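Local coordinates for KaiC-like domain-containing protein (Pyrococcus horikoshii, PDB 2EKD) that is of unknown function but belongs to a Pyrococcus family of the P-loop NTPase clan and is named for a KaiC-like domain, at residues F[139-144]-F[172-177]; F[15-20]-F[151-156]; F[176-181]-F[188-193]. All coordinates share one frame; numbering follows the deposited sequence.

Contact 1. Residues F[139-144]-F[172-177]; sequences MVSNYV and EEVVTS
Val174 and Val144 supply most of the surface buried here, and each meets more than one partner. Val174 ends helix 165-174 and lies opposite Ser141 of helix 130-141, with their CA atoms 5.5 Å apart. The bulk of this approach is carbon on carbon: Ser141 CB sits 3.7 Å from Val174 CB and 3.8 Å from Val174 CG1. The valine's chi1 of -57° sets CG1 anti to the carbonyl carbon and leaves CG2 between the backbone N and the carbonyl carbon, 4.2 Å from Val140 CG1. That same Val140 methyl also touches CG1 of Val175, the residue at which the chain leaves helical geometry.

Val144 closes a type I turn that starts at Ser141. Its CG2 comes to 3.5 Å from Val174 O, while CG1, anti to the backbone N (chi1 173°), lies 3.9 Å from Thr176 CG2. The two side chains run past one another in opposing senses. On the side of the sheet, Val140, Val144 and Val175 all touch Thr17 of strand 17-22.

The last part of helix 130-141 and the turn after it thus meet the end of helix 165-174 and the residues following it through carbon contacts and one methyl set against a backbone carbonyl, over a modest 214 Å². The hydroxyls are satisfied elsewhere: Ser141 OG by Lys138 O of its own helix and Glu54 of the second subunit, Thr176 OG1 by Thr17 N and Glu16. With all six touching residues buried, the interface itself is left to van der Waals packing and exclusion of water.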
loop_
_atom_site.group_PDB
_atom_site.type_symbol
_atom_site.label_atom_id
_atom_site.label_comp_id
_atom_site.label_asym_id
_atom_site.label_seq_id
_atom_site.Cartn_x
_atom_site.Cartn_y
_atom_site.Cartn_z
HETATM N N MSE F 139 13.769 -4.791 -25.022
HETATM C CA MSE F 139 13.921 -3.954 -26.198
HETATM C C MSE F 139 15.057 -2.962 -25.959
HETATM O O MSE F 139 15.817 -2.643 -26.870
HETATM C CB MSE F 139 12.595 -3.232 -26.483
HETATM C CG MSE F 139 12.672 -2.083 -27.476
HETATM SE SE MSE F 139 11.036 -1.563 -28.099
HETATM C CE MSE F 139 10.035 -1.611 -26.624
ATOM N N VAL F 140 15.186 -2.483 -24.728
ATOM C CA VAL F 140 16.254 -1.543 -24.415
ATOM C C VAL F 140 17.602 -2.256 -24.280
ATOM O O VAL F 140 18.607 -1.785 -24.795
ATOM C CB VAL F 140 15.971 -0.765 -23.106
ATOM C CG1 VAL F 140 17.164 0.131 -22.768
ATOM C CG2 VAL F 140 14.700 0.078 -23.258
ATOM N N SER F 141 17.630 -3.399 -23.605
ATOM C CA SER F 141 18.896 -4.096 -23.430
ATOM C C SER F 141 19.448 -4.734 -24.703
ATOM O O SER F 141 20.646 -4.960 -24.800
ATOM C CB SER F 141 18.780 -5.151 -22.329
ATOM O OG SER F 141 17.830 -6.137 -22.664
ATOM N N ASN F 142 18.592 -5.016 -25.680
ATOM C CA ASN F 142 19.060 -5.632 -26.924
ATOM C C ASN F 142 19.955 -4.726 -27.770
ATOM O O ASN F 142 20.723 -5.213 -28.595
ATOM C CB ASN F 142 17.880 -6.106 -27.789
ATOM C CG ASN F 142 17.209 -7.359 -27.241
ATOM O OD1 ASN F 142 17.862 -8.231 -26.665
ATOM N ND2 ASN F 142 15.898 -7.462 -27.438
ATOM N N TYR F 143 19.867 -3.416 -27.568
ATOM C CA TYR F 143 20.673 -2.492 -28.351
ATOM C C TYR F 143 21.841 -1.894 -27.586
ATOM O O TYR F 143 22.595 -1.086 -28.132
ATOM C CB TYR F 143 19.787 -1.384 -28.919
ATOM C CG TYR F 143 18.743 -1.930 -29.858
ATOM C CD1 TYR F 143 19.102 -2.473 -31.096
ATOM C CD2 TYR F 143 17.402 -1.982 -29.479
ATOM C CE1 TYR F 143 18.148 -3.060 -31.929
ATOM C CE2 TYR F 143 16.447 -2.563 -30.297
ATOM C CZ TYR F 143 16.822 -3.100 -31.516
ATOM O OH TYR F 143 15.864 -3.677 -32.310
ATOM N N VAL F 144 21.986 -2.286 -26.324
ATOM C CA VAL F 144 23.092 -1.801 -25.515
ATOM C C VAL F 144 24.383 -2.342 -26.127
ATOM O O VAL F 144 24.555 -3.553 -26.270
ATOM C CB VAL F 144 22.975 -2.290 -24.051
ATOM C CG1 VAL F 144 24.228 -1.914 -23.269
ATOM C CG2 VAL F 144 21.749 -1.666 -23.397
ATOM N N GLU F 172 17.097 0.469 -15.006
ATOM C CA GLU F 172 18.330 1.103 -14.557
ATOM C C GLU F 172 19.482 0.105 -14.602
ATOM O O GLU F 172 20.639 0.488 -14.770
ATOM C CB GLU F 172 18.167 1.659 -13.135
ATOM C CG GLU F 172 17.041 2.692 -12.999
ATOM C CD GLU F 172 17.094 3.469 -11.689
ATOM O OE1 GLU F 172 17.349 2.860 -10.629
ATOM O OE2 GLU F 172 16.863 4.695 -11.714
ATOM N N GLU F 173 19.153 -1.176 -14.477
ATOM C CA GLU F 173 20.160 -2.229 -14.505
ATOM C C GLU F 173 20.775 -2.454 -15.894
ATOM O O GLU F 173 21.991 -2.567 -16.027
ATOM C CB GLU F 173 19.553 -3.551 -14.014
ATOM C CG GLU F 173 20.575 -4.676 -13.868
ATOM C CD GLU F 173 19.957 -6.022 -13.487
ATOM O OE1 GLU F 173 19.026 -6.061 -12.647
ATOM O OE2 GLU F 173 20.426 -7.052 -14.017
ATOM N N VAL F 174 19.932 -2.515 -16.925
ATOM C CA VAL F 174 20.407 -2.778 -18.277
ATOM C C VAL F 174 21.127 -1.648 -18.991
ATOM O O VAL F 174 21.870 -1.898 -19.943
ATOM C CB VAL F 174 19.259 -3.272 -19.183
ATOM C CG1 VAL F 174 18.618 -4.516 -18.571
ATOM C CG2 VAL F 174 18.233 -2.171 -19.376
ATOM N N VAL F 175 20.919 -0.407 -18.557
ATOM C CA VAL F 175 21.594 0.705 -19.209
ATOM C C VAL F 175 23.024 0.861 -18.689
ATOM O O VAL F 175 23.359 0.336 -17.623
ATOM C CB VAL F 175 20.809 2.035 -19.023
ATOM C CG1 VAL F 175 19.395 1.876 -19.588
ATOM C CG2 VAL F 175 20.771 2.437 -17.548
ATOM N N THR F 176 23.862 1.572 -19.442
ATOM C CA THR F 176 25.259 1.786 -19.056
ATOM C C THR F 176 25.484 3.049 -18.219
ATOM O O THR F 176 26.451 3.132 -17.464
ATOM C CB THR F 176 26.187 1.842 -20.297
ATOM O OG1 THR F 176 25.674 2.792 -21.240
ATOM C CG2 THR F 176 26.278 0.475 -20.956
ATOM N N SER F 177 24.606 4.036 -18.367
ATOM C CA SER F 177 24.720 5.272 -17.595
ATOM C C SER F 177 23.335 5.789 -17.242
ATOM O O SER F 177 22.371 5.596 -17.994
ATOM C CB SER F 177 25.470 6.361 -18.376
ATOM O OG SER F 177 26.878 6.232 -18.255
#

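Contact 2. Residues F[15-20]-F[151-156]; sequences GETVLV and AFYFVN
Val20 has more surface buried than any other residue of this strand pair, and it works through both methyls. CG1, anti to the backbone N (chi1 180°), stands over one face of the Phe154 ring, offset toward the rim, in a CH-pi contact 4.2 Å from the centroid and 15° off the ring normal. CG2 meets Phe152 CD1 at that ring's edge. Val18 lies alongside Phe152, pointing the same way, its CB 3.7 Å from Phe152 CD1. On the reverse face of the sheet, Thr17 CG2 is 3.6 Å from Tyr153 CE1. Leu19 CD1 reaches Val155 CG1 at 3.7 Å, the two side chains crossing at about a right angle.

The backbones set this pattern. Parallel bridges pair Thr17 with Ala151, Val18 with Phe152, Leu19 with Tyr153 and Val20 with Phe154. Five hydrogen bonds alternate along them, from Ala151 N to Glu16 O (3.1 Å) to Val155 N to Val20 O (2.8 Å). Phe152 CA and Phe154 CA add CA-H...O contacts to the carbonyls of Val18 and Val20.

Farther out, helix 29-37 packs on Val20 and Phe154 through Leu31, Leu32 and Ile35, and Phe12 meets Phe152 edge-to-face. Val140 touches Tyr153, which places helix 130-141 on the reverse face.

Parallel strands 22° apart, with helices on both faces, form the centre of an alpha/beta sheet, consistent with the P-loop NTPase clan to which the family belongs.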
loop_
_atom_site.group_PDB
_atom_site.type_symbol
_atom_site.label_atom_id
_atom_site.label_comp_id
_atom_site.label_asym_id
_atom_site.label_seq_id
_atom_site.Cartn_x
_atom_site.Cartn_y
_atom_site.Cartn_z
ATOM N N GLY F 15 27.994 3.226 -28.203
ATOM C CA GLY F 15 27.446 1.950 -27.784
ATOM C C GLY F 15 26.711 2.038 -26.461
ATOM O O GLY F 15 26.013 1.097 -26.078
ATOM N N GLU F 16 26.859 3.158 -25.755
ATOM C CA GLU F 16 26.180 3.310 -24.472
ATOM C C GLU F 16 24.689 3.573 -24.592
ATOM O O GLU F 16 24.207 4.126 -25.583
ATOM C CB GLU F 16 26.771 4.456 -23.644
ATOM C CG GLU F 16 28.037 4.125 -22.873
ATOM C CD GLU F 16 28.261 5.063 -21.688
ATOM O OE1 GLU F 16 27.471 5.007 -20.714
ATOM O OE2 GLU F 16 29.221 5.858 -21.729
ATOM N N THR F 17 23.962 3.157 -23.565
ATOM C CA THR F 17 22.539 3.423 -23.483
ATOM C C THR F 17 22.443 4.233 -22.198
ATOM O O THR F 17 22.755 3.743 -21.110
ATOM C CB THR F 17 21.702 2.144 -23.378
ATOM O OG1 THR F 17 21.789 1.424 -24.616
ATOM C CG2 THR F 17 20.239 2.495 -23.111
ATOM N N VAL F 18 22.040 5.488 -22.340
ATOM C CA VAL F 18 21.933 6.393 -21.212
ATOM C C VAL F 18 20.483 6.661 -20.841
ATOM O O VAL F 18 19.687 7.118 -21.661
ATOM C CB VAL F 18 22.622 7.739 -21.529
ATOM C CG1 VAL F 18 22.728 8.576 -20.281
ATOM C CG2 VAL F 18 23.997 7.488 -22.140
ATOM N N LEU F 19 20.141 6.374 -19.595
ATOM C CA LEU F 19 18.794 6.615 -19.128
ATOM C C LEU F 19 18.770 8.037 -18.573
ATOM O O LEU F 19 19.585 8.389 -17.719
ATOM C CB LEU F 19 18.438 5.601 -18.040
ATOM C CG LEU F 19 16.971 5.474 -17.624
ATOM C CD1 LEU F 19 16.099 5.154 -18.839
ATOM C CD2 LEU F 19 16.854 4.379 -16.574
ATOM N N VAL F 20 17.860 8.855 -19.087
ATOM C CA VAL F 20 17.712 10.232 -18.632
ATOM C C VAL F 20 16.387 10.320 -17.871
ATOM O O VAL F 20 15.309 10.382 -18.476
ATOM C CB VAL F 20 17.681 11.219 -19.826
ATOM C CG1 VAL F 20 17.517 12.653 -19.321
ATOM C CG2 VAL F 20 18.962 11.084 -20.643
ATOM N N ALA F 151 22.545 6.176 -27.289
ATOM C CA ALA F 151 21.124 6.411 -27.060
ATOM C C ALA F 151 20.845 7.094 -25.719
ATOM O O ALA F 151 21.457 6.772 -24.697
ATOM C CB ALA F 151 20.364 5.091 -27.138
ATOM N N PHE F 152 19.919 8.047 -25.740
ATOM C CA PHE F 152 19.522 8.767 -24.538
ATOM C C PHE F 152 18.023 8.543 -24.358
ATOM O O PHE F 152 17.222 9.152 -25.062
ATOM C CB PHE F 152 19.792 10.270 -24.689
ATOM C CG PHE F 152 21.253 10.641 -24.666
ATOM C CD1 PHE F 152 21.925 10.813 -23.458
ATOM C CD2 PHE F 152 21.957 10.816 -25.851
ATOM C CE1 PHE F 152 23.278 11.154 -23.432
ATOM C CE2 PHE F 152 23.311 11.155 -25.835
ATOM C CZ PHE F 152 23.972 11.324 -24.623
ATOM N N TYR F 153 17.646 7.660 -23.440
ATOM C CA TYR F 153 16.231 7.395 -23.191
ATOM C C TYR F 153 15.677 8.357 -22.147
ATOM O O TYR F 153 15.988 8.236 -20.961
ATOM C CB TYR F 153 16.013 5.966 -22.698
ATOM C CG TYR F 153 16.140 4.885 -23.749
ATOM C CD1 TYR F 153 17.388 4.493 -24.242
ATOM C CD2 TYR F 153 15.008 4.226 -24.222
ATOM C CE1 TYR F 153 17.499 3.465 -25.174
ATOM C CE2 TYR F 153 15.105 3.200 -25.153
ATOM C CZ TYR F 153 16.347 2.822 -25.624
ATOM O OH TYR F 153 16.422 1.802 -26.544
ATOM N N PHE F 154 14.875 9.321 -22.598
ATOM C CA PHE F 154 14.252 10.293 -21.703
ATOM C C PHE F 154 13.015 9.632 -21.109
ATOM O O PHE F 154 12.051 9.366 -21.827
ATOM C CB PHE F 154 13.812 11.540 -22.468
ATOM C CG PHE F 154 14.923 12.503 -22.774
ATOM C CD1 PHE F 154 15.948 12.156 -23.649
ATOM C CD2 PHE F 154 14.920 13.777 -22.216
ATOM C CE1 PHE F 154 16.956 13.068 -23.967
ATOM C CE2 PHE F 154 15.920 14.698 -22.528
ATOM C CZ PHE F 154 16.942 14.339 -23.407
ATOM N N VAL F 155 13.034 9.362 -19.811
ATOM C CA VAL F 155 11.885 8.731 -19.176
ATOM C C VAL F 155 11.401 9.507 -17.960
ATOM O O VAL F 155 12.201 10.024 -17.180
ATOM C CB VAL F 155 12.200 7.286 -18.719
ATOM C CG1 VAL F 155 12.749 6.463 -19.894
ATOM C CG2 VAL F 155 13.193 7.310 -17.563
ATOM N N ASN F 156 10.083 9.605 -17.825
ATOM C CA ASN F 156 9.487 10.265 -16.678
ATOM C C ASN F 156 9.546 9.184 -15.597
ATOM O O ASN F 156 8.738 8.261 -15.584
ATOM C CB ASN F 156 8.041 10.656 -16.968
ATOM C CG ASN F 156 7.421 11.436 -15.837
ATOM O OD1 ASN F 156 7.554 11.060 -14.679
ATOM N ND2 ASN F 156 6.729 12.524 -16.166
#

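Contact 3. Residues F[176-181]-F[188-193]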
loop_
_atom_site.group_PDB
_atom_site.type_symbol
_atom_site.label_atom_id
_atom_site.label_comp_id
_atom_site.label_asym_id
_atom_site.label_seq_id
_atom_site.Cartn_x
_atom_site.Cartn_y
_atom_site.Cartn_z
ATOM N N THR F 176 23.862 1.572 -19.442
ATOM C CA THR F 176 25.259 1.786 -19.056
ATOM C C THR F 176 25.484 3.049 -18.219
ATOM O O THR F 176 26.451 3.132 -17.464
ATOM C CB THR F 176 26.187 1.842 -20.297
ATOM O OG1 THR F 176 25.674 2.792 -21.240
ATOM C CG2 THR F 176 26.278 0.475 -20.956
ATOM N N SER F 177 24.606 4.036 -18.367
ATOM C CA SER F 177 24.720 5.272 -17.595
ATOM C C SER F 177 23.335 5.789 -17.242
ATOM O O SER F 177 22.371 5.596 -17.994
ATOM C CB SER F 177 25.470 6.361 -18.376
ATOM O OG SER F 177 26.878 6.232 -18.255
ATOM N N ILE F 178 23.237 6.437 -16.089
ATOM C CA ILE F 178 21.969 6.998 -15.651
ATOM C C ILE F 178 22.154 8.445 -15.234
ATOM O O ILE F 178 23.037 8.761 -14.439
ATOM C CB ILE F 178 21.376 6.227 -14.453
ATOM C CG1 ILE F 178 21.108 4.770 -14.852
ATOM C CG2 ILE F 178 20.096 6.917 -13.983
ATOM C CD1 ILE F 178 20.658 3.878 -13.699
ATOM N N LEU F 179 21.326 9.316 -15.796
ATOM C CA LEU F 179 21.350 10.730 -15.466
ATOM C C LEU F 179 20.013 11.080 -14.843
ATOM O O LEU F 179 18.967 10.592 -15.282
ATOM C CB LEU F 179 21.548 11.592 -16.717
ATOM C CG LEU F 179 22.865 11.449 -17.486
ATOM C CD1 LEU F 179 22.888 12.443 -18.639
ATOM C CD2 LEU F 179 24.045 11.690 -16.547
ATOM N N GLU F 180 20.038 11.908 -13.809
ATOM C CA GLU F 180 18.794 12.317 -13.186
ATOM C C GLU F 180 18.746 13.838 -13.145
ATOM O O GLU F 180 19.617 14.485 -12.556
ATOM C CB GLU F 180 18.658 11.746 -11.771
ATOM C CG GLU F 180 17.197 11.567 -11.375
ATOM C CD GLU F 180 16.994 11.143 -9.929
ATOM O OE1 GLU F 180 17.744 10.262 -9.443
ATOM O OE2 GLU F 180 16.066 11.685 -9.284
ATOM N N ILE F 181 17.733 14.405 -13.790
ATOM C CA ILE F 181 17.580 15.845 -13.816
ATOM C C ILE F 181 16.951 16.368 -12.531
ATOM O O ILE F 181 15.893 15.895 -12.114
ATOM C CB ILE F 181 16.692 16.303 -14.990
ATOM C CG1 ILE F 181 17.305 15.855 -16.320
ATOM C CG2 ILE F 181 16.542 17.820 -14.953
ATOM C CD1 ILE F 181 16.500 16.267 -17.539
ATOM N N ILE F 188 24.681 12.286 -12.002
ATOM C CA ILE F 188 25.147 11.105 -12.709
ATOM C C ILE F 188 25.075 9.961 -11.710
ATOM O O ILE F 188 26.033 9.701 -10.989
ATOM C CB ILE F 188 26.591 11.287 -13.191
ATOM C CG1 ILE F 188 26.650 12.487 -14.150
ATOM C CG2 ILE F 188 27.081 10.010 -13.876
ATOM C CD1 ILE F 188 28.030 12.861 -14.622
ATOM N N LYS F 189 23.922 9.300 -11.657
ATOM C CA LYS F 189 23.702 8.185 -10.742
ATOM C C LYS F 189 24.542 6.958 -11.075
ATOM O O LYS F 189 24.880 6.177 -10.191
ATOM C CB LYS F 189 22.223 7.773 -10.743
ATOM C CG LYS F 189 21.290 8.735 -10.037
ATOM C CD LYS F 189 19.821 8.386 -10.302
ATOM C CE LYS F 189 19.478 6.974 -9.854
ATOM N NZ LYS F 189 18.041 6.638 -10.079
ATOM N N LYS F 190 24.847 6.772 -12.353
ATOM C CA LYS F 190 25.638 5.619 -12.774
ATOM C C LYS F 190 26.446 5.975 -14.006
ATOM O O LYS F 190 26.026 6.798 -14.826
ATOM C CB LYS F 190 24.735 4.406 -13.074
ATOM C CG LYS F 190 25.528 3.122 -13.316
ATOM C CD LYS F 190 24.673 1.848 -13.367
ATOM C CE LYS F 190 23.921 1.701 -14.677
ATOM N NZ LYS F 190 23.386 0.314 -14.856
ATOM N N SER F 191 27.615 5.361 -14.135
ATOM C CA SER F 191 28.455 5.644 -15.291
ATOM C C SER F 191 29.528 4.570 -15.496
ATOM O O SER F 191 29.917 3.849 -14.586
ATOM C CB SER F 191 29.119 7.004 -15.081
ATOM O OG SER F 191 29.992 7.278 -16.178
ATOM N N ILE F 192 29.976 4.444 -16.760
ATOM C CA ILE F 192 31.091 3.548 -17.048
ATOM C C ILE F 192 32.403 4.137 -16.525
ATOM O O ILE F 192 33.354 3.442 -16.182
ATOM C CB ILE F 192 31.183 3.387 -18.564
ATOM C CG1 ILE F 192 30.063 2.483 -19.082
ATOM C CG2 ILE F 192 32.525 2.728 -18.934
ATOM C CD1 ILE F 192 30.042 2.417 -20.611
ATOM N N LYS F 193 32.438 5.484 -16.516
ATOM C CA LYS F 193 33.624 6.194 -16.054
ATOM C C LYS F 193 33.503 6.560 -14.573
ATOM O O LYS F 193 32.896 7.555 -14.200
ATOM C CB LYS F 193 33.772 7.459 -16.908
ATOM C CG LYS F 193 33.731 7.128 -18.401
ATOM C CD LYS F 193 33.839 8.362 -19.301
ATOM C CE LYS F 193 33.700 8.003 -20.784
ATOM N NZ LYS F 193 33.906 9.191 -21.613
#
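The Glu180 carboxylate faces Lys189, its OE1 forming a long salt bridge, 3.7 Å, with Lys189 NZ; no aromatic ring takes part in this contact. The same oxygen stands so close to Lys189 CD that the exact placing of this pair is doubtful. Bending of the lysine chain at chi3 (58°) sets CE, and NZ beyond it has stronger partners in Glu172 and Glu21.

Ile178 faces both Lys189 and Lys190. Its N donates to Lys190 O at 3.1 Å, and its carbonyl O accepts two weak bonds, from Lys189 N at 3.0 Å and from Lys190 N at 3.4 Å. Two consecutive residues facing one on the other strand make a classic beta bulge, and the register shifts by one before Leu179 pairs with Ile188 in a non-hydrogen-bonded antiparallel pair. There the side chains lie side by side, Leu179 CD2 3.6 Å from Ile188 CG1. Ile178 splits its own contacts: CG2 touches Lys189 CB, while CD1 lies 4.0 Å from Lys190 CE.

Past the paired residues, Ser177 OG lies 3.4 Å from Ser191 CA, though its bond is to Glu16. Ser191 OG accepts from Lys193 N in an ST turn, and Ile192 CD1 rests on Thr176 CB.

Chemically, one firm bond and two weak ones hold these backbones. The lysine alkyl chains act as hydrophobic cover for Ile178, while their ammonium ends part ways. Lys189 NZ pairs with the two acidic side chains; Lys190 NZ bonds Glu172 O, Val175 O and Gly24 O of the second subunit, and its charge may stabilise the carbonyl end of helix 165-174.

Overall arrangement
The chain enters contact 2 first, at 15-20, and passes through 130 residues before 151-156 closes that long loop by parallel pairing. Segment 139-144 falls inside the loop, but its partner 172-177 closes contact 1 only after it, over 27 residues, so contacts 1 and 2 cross. Contact 3 follows in series with contact 2: its first segment shares Thr176 and Ser177 with contact 1, and a short hairpin returns the chain to 188-193. Strand 17-22 lies between strands 149-156 and 177-182, joined to the latter by Leu19 O and Leu179 N. The three contacts tie two helices, the sheet centre and its antiparallel margin; all also touch the second subunit.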